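Local coordinates for beta-N-acetylhexosaminidase (Beutenbergia cavernae, PDB 5BU9), which probably hydrolyses terminal non-reducing N-acetyl-D-hexosamine residues from N-acetyl-beta-D-hexosaminides, as a member of glycosyl hydrolase family 3, at residues A112-T115 and T116-A119. Sequence-based numbering, arbitrary orientation.
Sequences ADAT and TWGA
W117 lies back along its own helix, 107-123, with one face of the indole over the preceding turn at D113 and A114. Its CB sits 3.8 Å from A114 O. With CG anti to the carbonyl carbon (chi1 -58°), the ring folds toward the start of the helix. CG and CD2 come next, and D113 O stands over them, 3.1 Å above the ring plane and offset toward the rim. CD1, NE1 and CE2 also lie near D113 O. That same oxygen accepts the backbone hydrogen bond from W117 N at 3.0 Å. Farther out, CE3 passes A114 CA and lies 4.0 Å from A114 CB; CZ3 is also near A114 CA. At the far end, CZ2 and CH2 meet D113 CB in a CH-pi contact, 4.0 Å from CB to the six-ring centroid. The largely apolar indole packs helix 107-123 against F170 of helix 160-176 and against S94, I96 and P97. An alanine in place of W117 would probably leave D113 CB and A114 without their aromatic cover and open a gap beside F170. T116 OG1 makes a weak hydrogen bond to A112 O, which also accepts T116 N. The indole thus adds van der Waals and CH-pi packing, while i to i+4 backbone hydrogen bonds carry most of the polar part.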
loop_
_atom_site.group_PDB
_atom_site.type_symbol
_atom_site.label_atom_id
_atom_site.label_comp_id
_atom_site.label_asym_id
_atom_site.label_seq_id
_atom_site.Cartn_x
_atom_site.Cartn_y
_atom_site.Cartn_z
ATOM N N ALA A 112 18.658 8.770 9.034
ATOM C CA ALA A 112 18.570 9.219 10.427
ATOM C C ALA A 112 17.240 9.936 10.692
ATOM O O ALA A 112 16.572 9.660 11.678
ATOM C CB ALA A 112 19.742 10.128 10.779
ATOM N N ASP A 113 16.849 10.850 9.810
ATOM C CA ASP A 113 15.579 11.545 9.995
ATOM C C ASP A 113 14.408 10.560 9.888
ATOM O O ASP A 113 13.417 10.690 10.605
ATOM C CB ASP A 113 15.425 12.692 8.989
ATOM C CG ASP A 113 16.426 13.841 9.239
ATOM O OD1 ASP A 113 17.014 13.937 10.345
ATOM O OD2 ASP A 113 16.614 14.657 8.318
ATOM N N ALA A 114 14.525 9.550 9.034
ATOM C CA ALA A 114 13.393 8.631 8.844
ATOM C C ALA A 114 13.287 7.698 10.032
ATOM O O ALA A 114 12.217 7.184 10.314
ATOM C CB ALA A 114 13.528 7.837 7.581
ATOM N N THR A 115 14.405 7.482 10.718
ATOM C CA THR A 115 14.387 6.704 11.953
ATOM C C THR A 115 13.536 7.440 12.995
ATOM O O THR A 115 12.719 6.849 13.711
ATOM C CB THR A 115 15.803 6.485 12.498
ATOM O OG1 THR A 115 16.599 5.846 11.499
ATOM C CG2 THR A 115 15.772 5.634 13.765
ATOM N N THR A 116 13.741 8.745 13.073
ATOM C CA THR A 116 12.966 9.588 13.959
ATOM C C THR A 116 11.492 9.521 13.578
ATOM O O THR A 116 10.651 9.281 14.442
ATOM C CB THR A 116 13.462 11.028 13.904
ATOM O OG1 THR A 116 14.854 11.047 14.234
ATOM C CG2 THR A 116 12.685 11.918 14.870
ATOM N N TRP A 117 11.182 9.709 12.291
ATOM C CA TRP A 117 9.781 9.715 11.813
ATOM C C TRP A 117 9.126 8.382 12.115
ATOM O O TRP A 117 7.984 8.312 12.561
ATOM C CB TRP A 117 9.711 10.000 10.310
ATOM C CG TRP A 117 10.337 11.293 9.975
ATOM C CD1 TRP A 117 10.484 12.361 10.809
ATOM C CD2 TRP A 117 10.950 11.665 8.733
ATOM N NE1 TRP A 117 11.139 13.381 10.162
ATOM C CE2 TRP A 117 11.441 12.976 8.887
ATOM C CE3 TRP A 117 11.129 11.019 7.509
ATOM C CZ2 TRP A 117 12.083 13.660 7.852
ATOM C CZ3 TRP A 117 11.772 11.692 6.491
ATOM C CH2 TRP A 117 12.246 12.995 6.670
ATOM N N GLY A 118 9.870 7.313 11.877
ATOM C CA GLY A 118 9.395 5.980 12.204
ATOM C C GLY A 118 9.080 5.753 13.672
ATOM O O GLY A 118 8.084 5.090 13.980
ATOM N N ALA A 119 9.918 6.296 14.566
ATOM C CA ALA A 119 9.743 6.132 16.015
ATOM C C ALA A 119 8.410 6.760 16.476
ATOM O O ALA A 119 7.721 6.239 17.360
ATOM C CB ALA A 119 10.927 6.752 16.777
#